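Local coordinates for protein accelerated cell death 11 (PDB 4NT1) that selectively transfers ceramide-1-phosphate and phytoceramide-1-phosphate between membranes but does not carry ceramide or galactosylceramide, at residues K9-I14 against A174-H179; S15-K20 against S38-L43; G49-A54 against Y157-R162; S77-M82 against T192-L197; K113-Q118 against T133-Q138. All coordinates share one frame; numbering follows the deposited sequence.

Interaction 1: K9-I14 against A174-H179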
# COMPACT_ATOMS: atom_id res chain seq x y z
N LYS A 9 18.15 6.09 1.89
CA LYS A 9 17.37 5.43 2.94
C LYS A 9 15.90 5.29 2.53
O LYS A 9 15.07 6.13 2.88
CB LYS A 9 17.47 6.21 4.25
CG LYS A 9 18.89 6.34 4.81
CD LYS A 9 19.47 4.98 5.18
CE LYS A 9 20.75 5.13 5.98
NZ LYS A 9 21.48 3.84 6.14
N PRO A 10 15.58 4.22 1.79
CA PRO A 10 14.23 4.06 1.22
C PRO A 10 13.11 4.03 2.25
O PRO A 10 12.04 4.58 1.98
CB PRO A 10 14.32 2.71 0.47
CG PRO A 10 15.57 2.05 1.00
CD PRO A 10 16.50 3.16 1.36
N LEU A 11 13.33 3.41 3.41
CA LEU A 11 12.30 3.40 4.45
C LEU A 11 12.06 4.80 4.99
O LEU A 11 10.96 5.12 5.44
CB LEU A 11 12.70 2.50 5.63
CG LEU A 11 12.34 1.03 5.53
CD1 LEU A 11 12.66 0.32 6.85
CD2 LEU A 11 10.87 0.88 5.18
N ARG A 12 13.10 5.63 4.99
CA ARG A 12 12.97 6.98 5.52
C ARG A 12 12.24 7.88 4.51
O ARG A 12 11.48 8.76 4.90
CB ARG A 12 14.35 7.54 5.87
CG ARG A 12 15.15 6.60 6.78
CD ARG A 12 16.41 7.24 7.37
NE ARG A 12 17.16 6.25 8.14
CZ ARG A 12 18.18 6.52 8.95
NH1 ARG A 12 18.60 7.77 9.10
NH2 ARG A 12 18.78 5.53 9.60
N LYS A 13 12.46 7.65 3.22
CA LYS A 13 11.70 8.38 2.20
C LYS A 13 10.23 8.00 2.29
O LYS A 13 9.34 8.85 2.17
CB LYS A 13 12.24 8.06 0.80
CG LYS A 13 13.66 8.57 0.57
CD LYS A 13 14.18 8.13 -0.78
CE LYS A 13 13.28 8.62 -1.90
NZ LYS A 13 13.66 8.07 -3.23
N ILE A 14 9.97 6.72 2.52
CA ILE A 14 8.60 6.25 2.72
C ILE A 14 7.96 6.88 3.96
O ILE A 14 6.84 7.39 3.89
CB ILE A 14 8.54 4.73 2.83
CG1 ILE A 14 8.76 4.11 1.45
CG2 ILE A 14 7.21 4.30 3.42
CD1 ILE A 14 9.04 2.59 1.50
N ALA A 174 16.96 -1.38 15.01
CA ALA A 174 16.43 -0.25 15.77
C ALA A 174 15.81 0.83 14.87
O ALA A 174 14.69 1.27 15.10
CB ALA A 174 17.50 0.36 16.67
N ALA A 175 16.56 1.25 13.85
CA ALA A 175 16.12 2.32 12.95
C ALA A 175 14.95 1.85 12.08
O ALA A 175 14.01 2.61 11.81
CB ALA A 175 17.25 2.77 12.06
N ALA A 176 15.02 0.61 11.63
CA ALA A 176 13.95 0.03 10.82
C ALA A 176 12.65 -0.02 11.63
O ALA A 176 11.58 0.30 11.12
CB ALA A 176 14.35 -1.35 10.32
N LYS A 177 12.74 -0.41 12.90
CA LYS A 177 11.54 -0.43 13.73
C LYS A 177 10.92 0.97 13.81
O LYS A 177 9.70 1.13 13.71
CB LYS A 177 11.85 -0.94 15.14
CG LYS A 177 10.63 -1.15 16.01
CD LYS A 177 11.05 -1.64 17.40
CE LYS A 177 9.86 -2.03 18.26
NZ LYS A 177 10.31 -2.47 19.62
N ILE A 178 11.76 1.98 13.99
CA ILE A 178 11.23 3.34 14.11
C ILE A 178 10.50 3.79 12.85
O ILE A 178 9.39 4.35 12.91
CB ILE A 178 12.35 4.33 14.47
CG1 ILE A 178 12.66 4.20 15.96
CG2 ILE A 178 11.95 5.75 14.11
CD1 ILE A 178 14.03 4.69 16.35
N HIS A 179 11.10 3.55 11.69
CA HIS A 179 10.50 4.03 10.45
C HIS A 179 9.34 3.16 9.97
O HIS A 179 8.41 3.67 9.35
CB HIS A 179 11.55 4.21 9.37
CG HIS A 179 12.46 5.37 9.64
ND1 HIS A 179 12.14 6.66 9.26
CD2 HIS A 179 13.65 5.44 10.29
CE1 HIS A 179 13.11 7.47 9.64
NE2 HIS A 179 14.04 6.76 10.27

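Interaction 2: S15-K20 against S38-L43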
# COMPACT_ATOMS: atom_id res chain seq x y z
N SER A 15 8.65 6.86 5.10
CA SER A 15 8.04 7.40 6.31
C SER A 15 7.80 8.91 6.20
O SER A 15 6.78 9.43 6.68
CB SER A 15 8.85 7.05 7.57
OG SER A 15 10.10 7.73 7.58
N ALA A 16 8.71 9.62 5.54
CA ALA A 16 8.57 11.07 5.38
C ALA A 16 7.37 11.40 4.50
O ALA A 16 6.60 12.31 4.81
CB ALA A 16 9.84 11.67 4.79
N ALA A 17 7.22 10.67 3.40
CA ALA A 17 6.15 10.94 2.45
C ALA A 17 4.79 10.68 3.10
O ALA A 17 3.84 11.45 2.92
CB ALA A 17 6.32 10.10 1.18
N PHE A 18 4.69 9.59 3.85
CA PHE A 18 3.41 9.24 4.45
C PHE A 18 3.05 10.09 5.67
O PHE A 18 1.88 10.36 5.91
CB PHE A 18 3.31 7.74 4.68
CG PHE A 18 3.03 7.00 3.40
CD1 PHE A 18 1.72 6.76 3.00
CD2 PHE A 18 4.06 6.62 2.56
CE1 PHE A 18 1.45 6.13 1.78
CE2 PHE A 18 3.81 5.98 1.35
CZ PHE A 18 2.50 5.73 0.96
N LYS A 19 4.07 10.54 6.40
CA LYS A 19 3.86 11.51 7.45
C LYS A 19 3.15 12.74 6.89
O LYS A 19 2.19 13.24 7.48
CB LYS A 19 5.20 11.90 8.09
CG LYS A 19 5.06 12.90 9.23
CD LYS A 19 6.40 13.22 9.88
CE LYS A 19 6.66 12.33 11.08
NZ LYS A 19 5.71 12.60 12.19
N LYS A 20 3.60 13.22 5.73
CA LYS A 20 3.00 14.40 5.10
C LYS A 20 1.54 14.17 4.72
O LYS A 20 0.70 15.05 4.91
CB LYS A 20 3.78 14.82 3.86
CG LYS A 20 5.15 15.41 4.15
CD LYS A 20 5.87 15.72 2.85
CE LYS A 20 7.28 16.24 3.11
NZ LYS A 20 8.16 15.15 3.63
N SER A 38 0.19 9.90 -5.39
CA SER A 38 0.68 8.83 -6.28
C SER A 38 2.20 8.66 -6.17
O SER A 38 2.71 7.53 -6.17
CB SER A 38 0.23 9.07 -7.73
OG SER A 38 0.84 10.22 -8.28
N HIS A 39 2.92 9.77 -6.04
CA HIS A 39 4.36 9.72 -5.82
C HIS A 39 4.74 8.97 -4.53
O HIS A 39 5.68 8.16 -4.53
CB HIS A 39 4.96 11.13 -5.80
CG HIS A 39 5.06 11.77 -7.15
ND1 HIS A 39 5.89 12.84 -7.41
CD2 HIS A 39 4.43 11.49 -8.32
CE1 HIS A 39 5.77 13.19 -8.68
NE2 HIS A 39 4.90 12.38 -9.25
N ALA A 40 4.02 9.24 -3.45
CA ALA A 40 4.28 8.54 -2.18
C ALA A 40 4.04 7.05 -2.33
O ALA A 40 4.83 6.23 -1.85
CB ALA A 40 3.41 9.11 -1.08
N CYS A 41 2.95 6.69 -2.99
CA CYS A 41 2.64 5.30 -3.24
C CYS A 41 3.74 4.62 -4.05
O CYS A 41 4.02 3.43 -3.85
CB CYS A 41 1.29 5.17 -3.93
SG CYS A 41 -0.12 5.61 -2.87
N SER A 42 4.37 5.37 -4.95
CA SER A 42 5.42 4.82 -5.79
C SER A 42 6.68 4.50 -4.98
O SER A 42 7.46 3.63 -5.35
CB SER A 42 5.74 5.75 -6.96
OG SER A 42 6.62 5.12 -7.88
N LEU A 43 6.86 5.17 -3.85
CA LEU A 43 8.01 4.87 -3.00
C LEU A 43 7.87 3.49 -2.36
O LEU A 43 8.87 2.85 -1.99
CB LEU A 43 8.20 5.93 -1.92
CG LEU A 43 8.50 7.34 -2.42
CD1 LEU A 43 8.50 8.34 -1.25
CD2 LEU A 43 9.83 7.39 -3.17

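Interaction 3: G49-A54 against Y157-R162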
# COMPACT_ATOMS: atom_id res chain seq x y z
N GLY A 49 8.91 -6.22 -4.65
CA GLY A 49 9.97 -6.93 -5.33
C GLY A 49 10.95 -7.50 -4.32
O GLY A 49 11.48 -8.59 -4.51
N CYS A 50 11.20 -6.74 -3.25
CA CYS A 50 12.07 -7.18 -2.18
C CYS A 50 11.61 -8.50 -1.57
O CYS A 50 12.44 -9.33 -1.21
CB CYS A 50 12.18 -6.12 -1.08
SG CYS A 50 13.14 -4.67 -1.55
N LEU A 51 10.30 -8.68 -1.44
CA LEU A 51 9.75 -9.88 -0.81
C LEU A 51 9.86 -11.13 -1.69
O LEU A 51 9.70 -12.26 -1.20
CB LEU A 51 8.29 -9.66 -0.42
CG LEU A 51 8.08 -8.49 0.53
CD1 LEU A 51 6.60 -8.31 0.83
CD2 LEU A 51 8.87 -8.72 1.81
N GLY A 52 10.12 -10.94 -2.98
CA GLY A 52 10.34 -12.07 -3.87
C GLY A 52 9.12 -12.59 -4.61
O GLY A 52 8.07 -11.94 -4.66
N ILE A 53 9.27 -13.78 -5.17
CA ILE A 53 8.27 -14.33 -6.09
C ILE A 53 6.87 -14.52 -5.51
O ILE A 53 5.89 -14.50 -6.24
CB ILE A 53 8.79 -15.65 -6.73
CG1 ILE A 53 7.74 -16.23 -7.67
CG2 ILE A 53 9.19 -16.66 -5.66
CD1 ILE A 53 7.46 -15.36 -8.89
N ALA A 54 6.77 -14.68 -4.19
CA ALA A 54 5.45 -14.83 -3.58
C ALA A 54 4.57 -13.65 -3.96
O ALA A 54 3.35 -13.77 -4.10
CB ALA A 54 5.56 -14.95 -2.06
N TYR A 157 8.73 -19.60 0.58
CA TYR A 157 10.03 -20.16 0.94
C TYR A 157 11.14 -19.26 0.44
O TYR A 157 12.26 -19.29 0.96
CB TYR A 157 10.20 -21.56 0.33
N ALA A 158 10.83 -18.46 -0.57
CA ALA A 158 11.81 -17.61 -1.22
C ALA A 158 11.81 -16.18 -0.68
O ALA A 158 12.40 -15.29 -1.27
CB ALA A 158 11.59 -17.60 -2.73
N LEU A 159 11.13 -15.96 0.45
CA LEU A 159 11.25 -14.68 1.12
C LEU A 159 12.69 -14.47 1.53
O LEU A 159 13.38 -15.43 1.87
CB LEU A 159 10.38 -14.64 2.38
CG LEU A 159 8.86 -14.60 2.22
CD1 LEU A 159 8.18 -15.02 3.51
CD2 LEU A 159 8.41 -13.20 1.80
N PRO A 160 13.17 -13.23 1.49
CA PRO A 160 14.49 -12.97 2.08
C PRO A 160 14.42 -13.19 3.59
O PRO A 160 13.33 -13.11 4.16
CB PRO A 160 14.70 -11.48 1.79
CG PRO A 160 13.32 -10.91 1.72
CD PRO A 160 12.50 -11.99 1.05
N THR A 161 15.55 -13.47 4.22
CA THR A 161 15.60 -13.44 5.68
C THR A 161 15.28 -12.02 6.16
O THR A 161 15.43 -11.06 5.41
CB THR A 161 16.99 -13.83 6.21
OG1 THR A 161 17.92 -12.77 5.96
CG2 THR A 161 17.48 -15.11 5.52
N ARG A 162 14.83 -11.91 7.40
CA ARG A 162 14.52 -10.61 7.97
C ARG A 162 15.75 -9.72 7.93
O ARG A 162 15.68 -8.54 7.56
CB ARG A 162 13.99 -10.79 9.39
CG ARG A 162 13.69 -9.52 10.14
CD ARG A 162 13.17 -9.88 11.52
NE ARG A 162 13.01 -8.71 12.39
CZ ARG A 162 11.88 -8.40 13.02
NH1 ARG A 162 10.80 -9.17 12.89
NH2 ARG A 162 11.85 -7.31 13.78
O HOH W 1 12.18 -14.76 -4.47

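Interaction 4: S77-M82 against T192-L197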
# COMPACT_ATOMS: atom_id res chain seq x y z
N SER A 77 -6.60 17.11 -9.74
CA SER A 77 -6.16 17.88 -8.57
C SER A 77 -6.13 17.05 -7.30
O SER A 77 -5.05 16.78 -6.76
CB SER A 77 -7.04 19.12 -8.36
OG SER A 77 -8.39 18.76 -8.19
N THR A 78 -7.31 16.64 -6.83
CA THR A 78 -7.41 15.97 -5.53
C THR A 78 -8.16 14.64 -5.65
O THR A 78 -8.90 14.43 -6.61
CB THR A 78 -8.16 16.82 -4.49
OG1 THR A 78 -9.55 16.93 -4.86
CG2 THR A 78 -7.53 18.21 -4.38
N LEU A 79 -8.00 13.77 -4.65
CA LEU A 79 -8.66 12.47 -4.68
C LEU A 79 -10.18 12.61 -4.70
O LEU A 79 -10.86 11.85 -5.39
CB LEU A 79 -8.22 11.59 -3.50
CG LEU A 79 -6.77 11.11 -3.51
CD1 LEU A 79 -6.43 10.34 -2.24
CD2 LEU A 79 -6.46 10.24 -4.73
N VAL A 80 -10.70 13.57 -3.95
CA VAL A 80 -12.14 13.82 -3.93
C VAL A 80 -12.67 14.21 -5.31
O VAL A 80 -13.66 13.66 -5.79
CB VAL A 80 -12.51 14.91 -2.89
CG1 VAL A 80 -13.90 15.48 -3.17
CG2 VAL A 80 -12.42 14.34 -1.48
N VAL A 81 -12.00 15.17 -5.95
CA VAL A 81 -12.40 15.59 -7.29
C VAL A 81 -12.33 14.43 -8.27
O VAL A 81 -13.24 14.23 -9.07
CB VAL A 81 -11.55 16.79 -7.76
CG1 VAL A 81 -11.69 17.02 -9.26
CG2 VAL A 81 -11.94 18.05 -6.98
N MET A 82 -11.25 13.65 -8.16
CA MET A 82 -11.04 12.48 -9.01
C MET A 82 -12.22 11.51 -8.90
O MET A 82 -12.78 11.07 -9.91
CB MET A 82 -9.75 11.79 -8.60
CG MET A 82 -9.24 10.72 -9.54
SD MET A 82 -7.77 9.90 -8.87
CE MET A 82 -8.53 8.82 -7.66
N THR A 192 -7.88 4.78 6.29
CA THR A 192 -9.25 5.02 6.77
C THR A 192 -9.89 6.16 5.98
O THR A 192 -11.06 6.09 5.61
CB THR A 192 -9.24 5.41 8.27
OG1 THR A 192 -8.75 4.31 9.05
CG2 THR A 192 -10.63 5.77 8.75
N TYR A 193 -9.12 7.22 5.75
CA TYR A 193 -9.58 8.33 4.93
C TYR A 193 -9.99 7.82 3.54
O TYR A 193 -11.03 8.20 3.01
CB TYR A 193 -8.49 9.41 4.80
CG TYR A 193 -8.83 10.50 3.81
CD1 TYR A 193 -9.57 11.62 4.20
CD2 TYR A 193 -8.44 10.41 2.49
CE1 TYR A 193 -9.89 12.61 3.29
CE2 TYR A 193 -8.76 11.40 1.57
CZ TYR A 193 -9.49 12.50 1.98
OH TYR A 193 -9.81 13.48 1.07
N LEU A 194 -9.18 6.93 2.97
CA LEU A 194 -9.48 6.40 1.64
C LEU A 194 -10.76 5.55 1.66
O LEU A 194 -11.68 5.79 0.88
CB LEU A 194 -8.30 5.60 1.08
CG LEU A 194 -7.02 6.40 0.83
CD1 LEU A 194 -5.85 5.48 0.46
CD2 LEU A 194 -7.27 7.45 -0.25
N ASP A 195 -10.82 4.57 2.56
CA ASP A 195 -12.02 3.75 2.73
C ASP A 195 -13.26 4.63 2.82
O ASP A 195 -14.28 4.35 2.21
CB ASP A 195 -11.94 2.89 3.99
CG ASP A 195 -11.17 1.59 3.79
OD1 ASP A 195 -10.87 1.22 2.64
OD2 ASP A 195 -10.88 0.92 4.80
N ASN A 196 -13.17 5.69 3.62
CA ASN A 196 -14.31 6.58 3.83
C ASN A 196 -14.76 7.33 2.57
O ASN A 196 -15.95 7.58 2.41
CB ASN A 196 -14.06 7.55 4.99
CG ASN A 196 -14.16 6.87 6.34
OD1 ASN A 196 -14.77 5.81 6.47
ND2 ASN A 196 -13.57 7.48 7.36
N LEU A 197 -13.83 7.70 1.70
CA LEU A 197 -14.22 8.29 0.41
C LEU A 197 -15.18 7.35 -0.32
O LEU A 197 -16.14 7.80 -0.96
CB LEU A 197 -13.02 8.58 -0.47
CG LEU A 197 -12.05 9.65 0.04
CD1 LEU A 197 -10.97 9.89 -0.99
CD2 LEU A 197 -12.80 10.94 0.36
O HOH W 2 -9.00 14.70 -1.31

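Interaction 5: K113-Q118 against T133-Q138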
# COMPACT_ATOMS: atom_id res chain seq x y z
N LYS A 113 1.19 -1.86 5.51
CA LYS A 113 0.93 -1.51 6.91
C LYS A 113 0.89 -2.75 7.81
O LYS A 113 1.50 -2.76 8.87
CB LYS A 113 -0.37 -0.73 7.06
CG LYS A 113 -0.65 -0.32 8.51
CD LYS A 113 -2.04 0.25 8.72
CE LYS A 113 -3.07 -0.83 8.89
NZ LYS A 113 -4.00 -0.49 10.01
N VAL A 114 0.14 -3.78 7.40
CA VAL A 114 0.03 -5.00 8.21
C VAL A 114 1.34 -5.75 8.24
O VAL A 114 1.76 -6.26 9.29
CB VAL A 114 -1.08 -5.94 7.70
CG1 VAL A 114 -1.10 -7.26 8.50
CG2 VAL A 114 -2.44 -5.24 7.77
N LEU A 115 2.00 -5.83 7.10
CA LEU A 115 3.33 -6.41 7.04
C LEU A 115 4.26 -5.78 8.10
O LEU A 115 4.89 -6.50 8.89
CB LEU A 115 3.94 -6.24 5.65
CG LEU A 115 5.40 -6.68 5.57
CD1 LEU A 115 5.48 -8.19 5.75
CD2 LEU A 115 5.97 -6.28 4.22
N PHE A 116 4.34 -4.45 8.11
CA PHE A 116 5.17 -3.74 9.08
C PHE A 116 4.73 -4.00 10.53
O PHE A 116 5.57 -4.25 11.41
CB PHE A 116 5.18 -2.23 8.78
CG PHE A 116 6.04 -1.84 7.61
CD1 PHE A 116 6.66 -2.80 6.82
CD2 PHE A 116 6.22 -0.50 7.28
CE1 PHE A 116 7.45 -2.44 5.73
CE2 PHE A 116 7.02 -0.13 6.21
CZ PHE A 116 7.64 -1.10 5.43
N GLU A 117 3.44 -3.92 10.79
CA GLU A 117 2.92 -4.23 12.12
C GLU A 117 3.37 -5.62 12.55
O GLU A 117 3.76 -5.84 13.70
CB GLU A 117 1.38 -4.18 12.13
CG GLU A 117 0.78 -2.78 12.15
CD GLU A 117 -0.73 -2.77 11.90
OE1 GLU A 117 -1.24 -3.74 11.29
OE2 GLU A 117 -1.41 -1.80 12.31
N GLN A 118 3.31 -6.57 11.63
CA GLN A 118 3.62 -7.95 11.99
C GLN A 118 5.11 -8.18 12.16
O GLN A 118 5.52 -8.99 13.01
CB GLN A 118 3.02 -8.94 10.97
CG GLN A 118 1.49 -8.97 10.99
CD GLN A 118 0.95 -9.55 12.27
OE1 GLN A 118 1.52 -10.49 12.82
NE2 GLN A 118 -0.14 -8.98 12.77
N THR A 133 2.97 -13.86 5.33
CA THR A 133 1.76 -14.67 5.19
C THR A 133 0.52 -14.02 5.81
O THR A 133 -0.55 -14.00 5.19
CB THR A 133 1.96 -16.09 5.79
OG1 THR A 133 2.98 -16.77 5.06
CG2 THR A 133 0.66 -16.89 5.71
N LYS A 134 0.65 -13.47 7.01
CA LYS A 134 -0.49 -12.85 7.69
C LYS A 134 -0.99 -11.60 6.97
O LYS A 134 -2.19 -11.36 6.89
CB LYS A 134 -0.15 -12.52 9.14
CG LYS A 134 -0.07 -13.74 10.05
CD LYS A 134 0.38 -13.35 11.45
CE LYS A 134 0.40 -14.55 12.38
NZ LYS A 134 0.78 -14.18 13.78
N SER A 135 -0.07 -10.80 6.46
CA SER A 135 -0.47 -9.58 5.77
C SER A 135 -1.12 -9.93 4.43
O SER A 135 -2.11 -9.32 4.04
CB SER A 135 0.71 -8.62 5.59
OG SER A 135 1.73 -9.20 4.80
N TYR A 136 -0.59 -10.94 3.74
CA TYR A 136 -1.19 -11.36 2.48
C TYR A 136 -2.59 -11.93 2.69
O TYR A 136 -3.54 -11.56 1.99
CB TYR A 136 -0.33 -12.40 1.75
CG TYR A 136 -1.07 -12.98 0.58
CD1 TYR A 136 -1.11 -12.29 -0.63
CD2 TYR A 136 -1.78 -14.16 0.69
CE1 TYR A 136 -1.81 -12.79 -1.71
CE2 TYR A 136 -2.50 -14.67 -0.39
CZ TYR A 136 -2.51 -13.98 -1.58
OH TYR A 136 -3.21 -14.47 -2.66
N ALA A 137 -2.72 -12.81 3.68
CA ALA A 137 -4.00 -13.49 3.92
C ALA A 137 -5.09 -12.53 4.38
O ALA A 137 -6.25 -12.69 4.05
CB ALA A 137 -3.81 -14.61 4.94
N GLN A 138 -4.71 -11.51 5.15
CA GLN A 138 -5.70 -10.53 5.60
C GLN A 138 -6.13 -9.59 4.49
O GLN A 138 -7.32 -9.30 4.33
CB GLN A 138 -5.18 -9.71 6.78
CG GLN A 138 -6.17 -8.66 7.27
CD GLN A 138 -5.59 -7.77 8.35
OE1 GLN A 138 -4.84 -8.23 9.21
NE2 GLN A 138 -5.92 -6.48 8.31

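Interaction 1: K9-I14 against A174-H179
Arg12 reaches His179 with its CG anti to the carbonyl carbon (chi1 -52°) and its chain then extended from CG to NE, while CG of His179 likewise lies beside its own backbone N. The arginine methylene lies over the imidazole ring: CG of Arg12 is 3.7 Å from the His179 ring centroid and almost on the ring normal, a CH-pi contact. CE1 of His179 is the ring atom nearest to it, at 3.6 Å from Arg12 CG. Farther out, Arg12 NE passes NE2 of His179 at 3.8 Å, with guanidinium and imidazole planes only 11° apart. No hydrogen bond links the two groups. Arg12 NE makes a salt bridge to Glu171, and His179 ND1 is hydrogen-bonded to Ser15 OG, a bond that would limit rotation of the imidazole. Ile178 CG2 lies against the opposite ring face, toward the rim.

At the guanidinium end, NH2 of Arg12 stops 4.0 Å from Ala175 CB. On the buried side, Leu11 CD1 packs against Ala176 CB at 4.2 Å. The two segments run nearly parallel, 20° apart with axes 9.8 Å from each other, joining the first and last helices of this all-helical GLTP fold. Beyond them, Leu11 also packs on Phe116 of helix 98-121, and Ile14 leans on Leu43 and Leu47 of helix 34-51.

Interaction 2: S15-K20 against S38-L43
Ala17 and Ala40 make the methyl-to-methyl part of this contact, their CB atoms 3.8 Å apart. With such small side chains facing each other, the backbones come close, and the CA atoms of Ala17 and Ala40 are separated by 5.5 Å. Leu43 adds a second apolar touch from the next turn: its CG lies beside the backbone N (chi1 -63°), and CD1 of Leu43 rests 3.7 Å from Ala17 CB. The same methyl of Ala17 thus meets both Ala40 and Leu43.

The segments belong to helices 10-25 and 34-51, consecutive in the chain and packed roughly antiparallel at 147°, with segment axes 9.3 Å apart; they are part of the layered, all-helical GLTP fold.

The aromatic part is carried by Phe18, which leaves its helix beside the interface and reaches it with the far end of the ring. Ala40 CB lies over one ring face, 4.0 Å from CE2 of Phe18. CE2 of Phe18 also comes within 3.4 Å of Ala40 O, a carbonyl that accepts the backbone bond from Leu43 N. Tyr183 of helix 173-199 meets the Phe18 ring edge-to-face.

Polar interactions lie around the contact instead of across it. Cys41 O accepts a hydrogen bond from Tyr62 OH, and the Cys41 side chain, pointing away from 15-20, touches Val105 and Leu109 of helix 98-121.

Interaction 3: G49-A54 against Y157-R162
Ala158 is the first residue of 157-162 to meet the other segment, its CB packing 3.9 Å from CG2 of Ile53. Its carbonyl turns to a water: the water donates to Ala158 O at 3.3 Å and accepts from Ile53 N at 3.1 Å, so a single molecule bridges the two backbones. Gly52, just before Ile53, has left the helix with a positive phi (93°); a CB here would crowd both Ala158 O and the carbonyl O of Leu51.

Leu159 comes next. Its CG is beside the backbone N (chi1 -71°), and CD2, farther out, reaches 3.4 Å from Leu51 O. The same methyl is 4.2 Å from Leu51 CB, the apolar half of this contact.

Pro160 then sets its ring against carbonyls near the C-terminal end of helix 34-51. CG of Pro160 lies 3.4 Å from Cys50 O, while CD of Pro160 is 3.6 Å from Leu51 O. No hydrogen bond passes directly between the segments.

Thr161 is the N-cap of helix 162-168, its OG1 bonded to His164 N, and Arg162 begins that helix with a salt bridge to Glu173. The contact thus lays the connection between helices 146-155 and 162-168 over the C-terminal end of helix 34-51. Around it, Cys50 and Pro160 both touch Met168 of helix 162-168, Cys50 also meets Leu165, and Leu159 packs on Phe55.

Interaction 4: S77-M82 against T192-L197
Tyr193 supplies the flat group, and it meets Val80 with its hydroxyl and not with a ring face: OH of Tyr193 is 3.7 Å from Val80 CG2, the two side chains crossing at about a right angle. From one side of the ring plane, CD2 of Leu197 in the same helix comes within 4.0 Å of Tyr193 CZ. CG of Tyr193 stands anti to the backbone N (chi1 172°), and the ring's far end reaches the other segment. Its oxygen holds a water at 2.8 Å from Tyr193 OH, and that water also takes a weak bond from Val80 N, giving a polar bridge to the first turn of helix 79-88.

The rest is aliphatic. CD1 of Leu79 touches CD2 of Leu194 at 3.6 Å, methyl against methyl. Leu197 touches both Leu79 and Val80, one methyl to each, with CD1 facing Leu79 CB at 4.1 Å and CD2 3.9 Å from Val80 CG2. Thr78 caps the helix start: its OG1 accepts from Val81 N in a nearly straight bond (167°).

In the GLTP fold this contact sets the N-terminal turn of helix 79-88 against the long C-terminal helix 173-199. Leu79 packs further on Leu102 of helix 98-121, and both Leu79 and Leu194 reach Phe37 of helix 34-51, while Val32 lies against Tyr193.

Interaction 5: K113-Q118 against T133-Q138
Val114 faces Ser135 and Gln138 where helices 98-121 and 129-139 pack as an antiparallel pair of the all-helical GLTP fold, 148° apart with segment axes 8.3 Å from each other. Starting at the root of the valine, CB of Val114 is 3.9 Å from Ser135 CB. Of its two methyls, CG1 stands anti to the backbone N (chi1 175°) and presses on the facing backbone, 3.6 Å from Ser135 CA. The other methyl, CG2, turns to the next turn of the helix and meets the amide end of Gln138, with NE2 of Gln138 3.7 Å away from Val114 CG2; the glutamine, extended beyond CG, lies across the valine.

Ser135 is small enough for a close approach of the two backbones, and its CA is 5.1 Å from that of Leu115. The serine CB sits 3.4 Å from Leu115 N. Its OG takes the place between the backbone N and carbonyl carbon and is bonded inside its own helix, to Pro131 O and Ala132 O, so this buried hydroxyl is satisfied without a partner in helix 98-121.

On the far side of helix 129-139, Tyr136 points away from the contact and hydrogen-bonds through OH to ND1 of His144, which binds the ceramide-1-phosphate-type lipid; this is consistent with Tyr136 being a second-shell residue of the lipid-binding site.

Nearer the C-terminal end of 113-118, Gln118 bends at chi2 and meets the extended Lys134 at about a right angle, its OE1 resting 3.4 Å from Lys134 CD.

Overall arrangement
Interactions 1 and 2 share helix 10-25 and touch directly: Ile14 CD1 is 3.5 Å from Leu43 O, and Lys13 O is 3.6 Å from Leu43 CD1. Interaction 5 joins interaction 1 through Leu11 CD2 and Phe116 CZ, 3.8 Å apart, and interaction 3 through Leu51 CD1 and Leu115 CD2. Interaction 4 lies toward the opposite end of helix 173-199 from interaction 1, centres about 26 Å apart, and about 32 Å from the centre of interaction 3. Lipid-binding residues lie near several of them: side chains of Cys41 and Leu194 are each about 10 Å from that of Arg104, and the side chain of Ser135 is about 11 Å from that of His144. The side chain of Leu79 lies about 10 Å from the bound sodium ion.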